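Peptidase M16 domain protein (Alicyclobacillus acidocaldarius subsp. acidocaldarius DSM 446, PDB 4XEA) is a putative M16-family metallopeptidase, probably hydrolysing peptide bonds at a metal site that holds nickel in this crystal. Local coordinates at residues Asp186-Ser192 with Phe220-Ile226; Glu233-Pro237 with Gly256-Ala260. All blocks are in the same frame, centred on the assembly; numbering follows the deposited sequence.

Interaction 1: residues Asp186-Ser192 with Phe220-Ile226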
loop_
_atom_site.group_PDB
_atom_site.type_symbol
_atom_site.label_atom_id
_atom_site.label_comp_id
_atom_site.label_asym_id
_atom_site.label_seq_id
_atom_site.Cartn_x
_atom_site.Cartn_y
_atom_site.Cartn_z
ATOM N N ASP A 186 -18.682 27.903 6.281
ATOM C CA ASP A 186 -19.616 28.606 5.405
ATOM C C ASP A 186 -18.881 29.150 4.176
ATOM O O ASP A 186 -19.423 29.121 3.080
ATOM C CB ASP A 186 -20.404 29.731 6.136
ATOM C CG ASP A 186 -21.526 29.202 7.034
ATOM O OD1 ASP A 186 -21.960 28.001 6.956
ATOM O OD2 ASP A 186 -22.014 30.035 7.841
ATOM N N THR A 187 -17.634 29.584 4.340
ATOM C CA THR A 187 -16.886 30.182 3.244
ATOM C C THR A 187 -16.412 29.136 2.231
ATOM O O THR A 187 -16.503 29.371 1.021
ATOM C CB THR A 187 -15.676 30.949 3.767
ATOM O OG1 THR A 187 -16.117 31.974 4.664
ATOM C CG2 THR A 187 -14.840 31.588 2.626
ATOM N N PHE A 188 -15.900 28.005 2.720
ATOM C CA PHE A 188 -15.157 27.072 1.876
ATOM C C PHE A 188 -15.906 25.832 1.492
ATOM O O PHE A 188 -15.503 25.151 0.572
ATOM C CB PHE A 188 -13.831 26.682 2.548
ATOM C CG PHE A 188 -12.825 27.799 2.583
ATOM C CD1 PHE A 188 -12.604 28.510 3.749
ATOM C CD2 PHE A 188 -12.111 28.151 1.444
ATOM C CE1 PHE A 188 -11.682 29.563 3.799
ATOM C CE2 PHE A 188 -11.159 29.173 1.479
ATOM C CZ PHE A 188 -10.934 29.883 2.660
ATOM N N TYR A 189 -17.004 25.535 2.179
ATOM C CA TYR A 189 -17.763 24.324 1.891
ATOM C C TYR A 189 -18.983 24.590 1.038
ATOM O O TYR A 189 -19.846 23.745 0.924
ATOM C CB TYR A 189 -18.133 23.616 3.181
ATOM C CG TYR A 189 -17.034 22.717 3.683
ATOM C CD1 TYR A 189 -15.889 23.254 4.277
ATOM C CD2 TYR A 189 -17.134 21.323 3.566
ATOM C CE1 TYR A 189 -14.854 22.438 4.740
ATOM C CE2 TYR A 189 -16.119 20.499 4.043
ATOM C CZ TYR A 189 -14.963 21.070 4.609
ATOM O OH TYR A 189 -13.958 20.277 5.110
ATOM N N HIS A 190 -19.038 25.765 0.414
ATOM C CA HIS A 190 -20.056 26.039 -0.553
ATOM C C HIS A 190 -19.827 25.171 -1.791
ATOM O O HIS A 190 -18.691 24.942 -2.171
ATOM C CB HIS A 190 -20.055 27.534 -0.959
ATOM C CG HIS A 190 -21.258 27.916 -1.752
ATOM N ND1 HIS A 190 -21.343 27.718 -3.113
ATOM C CD2 HIS A 190 -22.435 28.466 -1.374
ATOM C CE1 HIS A 190 -22.522 28.141 -3.541
ATOM N NE2 HIS A 190 -23.206 28.597 -2.506
ATOM N N PRO A 191 -20.900 24.714 -2.440
ATOM C CA PRO A 191 -20.683 23.796 -3.563
ATOM C C PRO A 191 -19.852 24.349 -4.730
ATOM O O PRO A 191 -19.211 23.561 -5.449
ATOM C CB PRO A 191 -22.113 23.444 -4.024
ATOM C CG PRO A 191 -23.048 24.338 -3.213
ATOM C CD PRO A 191 -22.307 24.720 -1.988
ATOM N N SER A 192 -19.851 25.668 -4.893
ATOM C CA SER A 192 -19.084 26.356 -5.911
ATOM C C SER A 192 -17.584 26.234 -5.641
ATOM O O SER A 192 -16.784 26.469 -6.555
ATOM C CB SER A 192 -19.457 27.849 -5.975
ATOM O OG SER A 192 -19.174 28.485 -4.741
ATOM N N PHE A 220 -28.964 26.753 -1.065
ATOM C CA PHE A 220 -27.647 27.286 -0.891
ATOM C C PHE A 220 -27.673 28.787 -1.018
ATOM O O PHE A 220 -28.437 29.332 -1.793
ATOM C CB PHE A 220 -26.715 26.672 -1.915
ATOM C CG PHE A 220 -26.637 25.177 -1.818
ATOM C CD1 PHE A 220 -25.735 24.575 -0.952
ATOM C CD2 PHE A 220 -27.495 24.380 -2.562
ATOM C CE1 PHE A 220 -25.670 23.197 -0.854
ATOM C CE2 PHE A 220 -27.437 23.015 -2.470
ATOM C CZ PHE A 220 -26.522 22.416 -1.616
ATOM N N LYS A 221 -26.798 29.422 -0.240
ATOM C CA LYS A 221 -26.496 30.832 -0.371
ATOM C C LYS A 221 -25.819 31.139 -1.701
ATOM O O LYS A 221 -25.416 30.231 -2.452
ATOM C CB LYS A 221 -25.562 31.277 0.762
ATOM C CG LYS A 221 -26.255 31.419 2.132
ATOM C CD LYS A 221 -25.217 31.248 3.258
ATOM C CE LYS A 221 -25.842 31.340 4.653
ATOM N NZ LYS A 221 -24.926 30.691 5.655
ATOM N N GLU A 222 -25.726 32.436 -1.981
ATOM C CA GLU A 222 -24.894 32.929 -3.061
ATOM C C GLU A 222 -23.487 32.484 -2.793
ATOM O O GLU A 222 -23.063 32.428 -1.633
ATOM C CB GLU A 222 -24.930 34.465 -3.165
ATOM C CG GLU A 222 -26.304 35.006 -3.578
ATOM C CD GLU A 222 -26.925 34.172 -4.697
ATOM O OE1 GLU A 222 -26.246 33.941 -5.732
ATOM O OE2 GLU A 222 -28.078 33.714 -4.525
ATOM N N PRO A 223 -22.771 32.132 -3.859
ATOM C CA PRO A 223 -21.420 31.643 -3.626
ATOM C C PRO A 223 -20.552 32.728 -2.971
ATOM O O PRO A 223 -20.496 33.836 -3.458
ATOM C CB PRO A 223 -20.921 31.271 -5.029
ATOM C CG PRO A 223 -22.017 31.672 -6.004
ATOM C CD PRO A 223 -23.244 31.913 -5.240
ATOM N N PRO A 224 -19.926 32.429 -1.838
ATOM C CA PRO A 224 -18.868 33.320 -1.344
ATOM C C PRO A 224 -17.722 33.547 -2.360
ATOM O O PRO A 224 -17.300 32.628 -3.066
ATOM C CB PRO A 224 -18.329 32.588 -0.114
ATOM C CG PRO A 224 -19.407 31.585 0.235
ATOM C CD PRO A 224 -20.006 31.187 -1.055
ATOM N N ALA A 225 -17.290 34.804 -2.454
ATOM C CA ALA A 225 -16.079 35.206 -3.161
ATOM C C ALA A 225 -14.928 35.058 -2.152
ATOM O O ALA A 225 -15.032 35.510 -1.025
ATOM C CB ALA A 225 -16.200 36.677 -3.619
ATOM N N ILE A 226 -13.818 34.458 -2.570
ATOM C CA ILE A 226 -12.690 34.227 -1.696
ATOM C C ILE A 226 -11.447 34.860 -2.321
ATOM O O ILE A 226 -11.129 34.532 -3.450
ATOM C CB ILE A 226 -12.485 32.730 -1.531
ATOM C CG1 ILE A 226 -13.745 32.058 -0.921
ATOM C CG2 ILE A 226 -11.167 32.441 -0.707
ATOM C CD1 ILE A 226 -13.722 30.527 -1.030
HETATM O O HOH W 1 -17.117 29.814 -3.398
#

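Interaction 2: residues Glu233-Pro237 with Gly256-Ala260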
loop_
_atom_site.group_PDB
_atom_site.type_symbol
_atom_site.label_atom_id
_atom_site.label_comp_id
_atom_site.label_asym_id
_atom_site.label_seq_id
_atom_site.Cartn_x
_atom_site.Cartn_y
_atom_site.Cartn_z
ATOM N N GLU A 233 6.979 34.950 0.298
ATOM C CA GLU A 233 7.990 34.068 0.788
ATOM C C GLU A 233 9.323 34.285 -0.003
ATOM O O GLU A 233 9.313 34.235 -1.227
ATOM C CB GLU A 233 7.470 32.654 0.610
ATOM C CG GLU A 233 8.437 31.592 0.974
ATOM C CD GLU A 233 8.723 31.534 2.491
ATOM O OE1 GLU A 233 7.841 31.886 3.304
ATOM O OE2 GLU A 233 9.842 31.126 2.811
ATOM N N PRO A 234 10.447 34.487 0.705
ATOM C CA PRO A 234 11.741 34.524 0.004
ATOM C C PRO A 234 12.078 33.264 -0.759
ATOM O O PRO A 234 11.647 32.144 -0.376
ATOM C CB PRO A 234 12.762 34.775 1.127
ATOM C CG PRO A 234 11.991 35.423 2.235
ATOM C CD PRO A 234 10.612 34.743 2.151
ATOM N N PRO A 235 12.859 33.407 -1.856
ATOM C CA PRO A 235 13.187 32.220 -2.630
ATOM C C PRO A 235 14.298 31.352 -2.007
ATOM O O PRO A 235 14.522 30.244 -2.461
ATOM C CB PRO A 235 13.653 32.789 -3.979
ATOM C CG PRO A 235 14.291 34.145 -3.630
ATOM C CD PRO A 235 13.293 34.655 -2.525
ATOM N N THR A 236 14.983 31.872 -0.997
ATOM C CA THR A 236 16.053 31.169 -0.330
ATOM C C THR A 236 15.548 30.603 1.011
ATOM O O THR A 236 14.644 31.146 1.631
ATOM C CB THR A 236 17.239 32.108 -0.052
ATOM O OG1 THR A 236 16.755 33.299 0.583
ATOM C CG2 THR A 236 18.040 32.501 -1.385
ATOM N N PRO A 237 16.185 29.540 1.503
ATOM C CA PRO A 237 15.725 28.935 2.748
ATOM C C PRO A 237 16.044 29.812 3.943
ATOM O O PRO A 237 16.977 30.598 3.897
ATOM C CB PRO A 237 16.505 27.607 2.835
ATOM C CG PRO A 237 17.513 27.631 1.839
ATOM C CD PRO A 237 17.227 28.745 0.835
ATOM N N GLY A 256 16.168 18.921 0.294
ATOM C CA GLY A 256 15.088 19.554 -0.393
ATOM C C GLY A 256 15.463 20.785 -1.183
ATOM O O GLY A 256 16.474 21.419 -0.925
ATOM N N TRP A 257 14.629 21.100 -2.176
ATOM C CA TRP A 257 14.773 22.308 -2.992
ATOM C C TRP A 257 13.450 23.037 -3.028
ATOM O O TRP A 257 12.402 22.444 -3.221
ATOM C CB TRP A 257 15.214 21.975 -4.406
ATOM C CG TRP A 257 16.615 21.428 -4.471
ATOM C CD1 TRP A 257 17.755 22.119 -4.713
ATOM C CD2 TRP A 257 16.994 20.052 -4.326
ATOM N NE1 TRP A 257 18.840 21.253 -4.761
ATOM C CE2 TRP A 257 18.400 19.987 -4.478
ATOM C CE3 TRP A 257 16.279 18.873 -4.077
ATOM C CZ2 TRP A 257 19.112 18.775 -4.377
ATOM C CZ3 TRP A 257 16.968 17.682 -3.953
ATOM C CH2 TRP A 257 18.379 17.635 -4.110
ATOM N N LYS A 258 13.532 24.346 -2.845
ATOM C CA LYS A 258 12.386 25.216 -2.688
ATOM C C LYS A 258 12.051 25.874 -4.045
ATOM O O LYS A 258 12.891 26.603 -4.583
ATOM C CB LYS A 258 12.832 26.331 -1.729
ATOM C CG LYS A 258 11.734 27.274 -1.225
ATOM C CD LYS A 258 12.332 28.294 -0.285
ATOM C CE LYS A 258 11.245 29.045 0.382
ATOM N NZ LYS A 258 11.765 30.054 1.269
ATOM N N GLU A 259 10.829 25.699 -4.550
ATOM C CA GLU A 259 10.359 26.513 -5.671
ATOM C C GLU A 259 10.166 27.970 -5.226
ATOM O O GLU A 259 9.704 28.228 -4.096
ATOM C CB GLU A 259 9.036 26.025 -6.263
ATOM C CG GLU A 259 9.023 24.633 -6.847
ATOM C CD GLU A 259 9.671 24.543 -8.231
ATOM O OE1 GLU A 259 10.078 25.579 -8.826
ATOM O OE2 GLU A 259 9.746 23.394 -8.721
ATOM N N ALA A 260 10.455 28.913 -6.121
ATOM C CA ALA A 260 10.263 30.336 -5.818
ATOM C C ALA A 260 8.772 30.678 -5.647
ATOM O O ALA A 260 8.428 31.644 -4.960
ATOM C CB ALA A 260 10.893 31.236 -6.957
HETATM O O HOH W 2 10.136 33.220 -3.569
HETATM O O HOH W 3 9.766 30.488 -2.317
HETATM O O HOH W 4 13.206 29.319 -4.633
#

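Interaction 1: residues Asp186-Ser192 with Phe220-Ile226
A buried histidine just past a helix can meet an irregular chain with both a ring nitrogen and a ring face, as H190 does. The segment opens on the last turn of helix 178-188, where D186 OD2 lies 3.7 Å from K221 NZ, a long salt bridge at the surface. T187 presents its methyl group, CG2 being 3.7 Å from I226 CG1, while its hydroxyl stays with L183 of its own helix. F188 starts away from the loop, yet its CD2 comes within 3.8 Å of I226 CD1; the ring also stacks with Y39 and meets F46 edge-to-face. After Y189 leaves helical geometry, H190 turns toward 220-226. Its NE2 donates to K221 O (2.7 Å), and P223 CA sits over the ring face, 3.7 Å from the centroid, a CH-pi contact. ND1 accepts from S192 N (3.1 Å) and is also hydrogen-bonded to S192 OG (2.8 Å), so both ring nitrogens have partners. P191 CG lies over the F220 ring, and S192 OG reaches P224 O through water 1. The proline-containing connection 220-226 packs against the link between helix 178-188 and strand 194-200 of the six-stranded mixed sheet, in the M16 alpha+beta fold.

Interaction 2: residues Glu233-Pro237 with Gly256-Ala260
A lysine ammonium group can donate up to three hydrogen bonds, and K258 places its group among the oxygens of a loop. The charged interaction is a salt bridge from K258 NZ to E233 OE2, 2.7 Å long and also a hydrogen bond. The same NZ donates to P234 O at 2.7 Å and to T236 O at 3.1 Å, and M156 O is a further acceptor; four oxygens thus surround three protons, and at least one proton must be shared. To reach them the side chain is fully extended, all four chi angles near t. The carboxylate of E233 has other partners in the backbone nitrogens of H158, E159 and H160.

Water forms the next layer. Water 4 donates to P235 O and K258 O, both at 2.7 Å, and water 2 lies 2.7 Å from both E233 O and A260 O. Water 3 lies 2.9 Å from E259 O and 3.2 Å from P234 O. Apolar contact is slight, P235 CB standing 4.3 Å from A260 CB.

Proline nitrogens at 234, 235 and 237 carry no hydrogen, and strand 252-258 is already paired with 415-422 and 314-321. The carbonyls of 233-236 are met by the lysine or by water, T236 O also by H158 NE2, and the join is polar rather than sheet-like.

Followed from the N terminus, the two contacts come in series, neither nested nor crossed. Interaction 1 closes first: the chain leaves helix 178-188, runs through strand 194-200 of the six-stranded sheet and helix 204-216, and returns along 220-226 to the place it left. Strand 227-229 then joins the three-stranded sheet, after which interaction 2 opens at 233-237 and closes a shorter, 18-residue excursion that takes in strand 241-246 and most of strand 252-258 in the five-stranded sheet. The centres of interactions 1 and 2 are about 33 Å apart. Interaction 1 ties the connection between the two mixed sheets to the end of helix 178-188, and interaction 2 ties it to the end of strand 252-258.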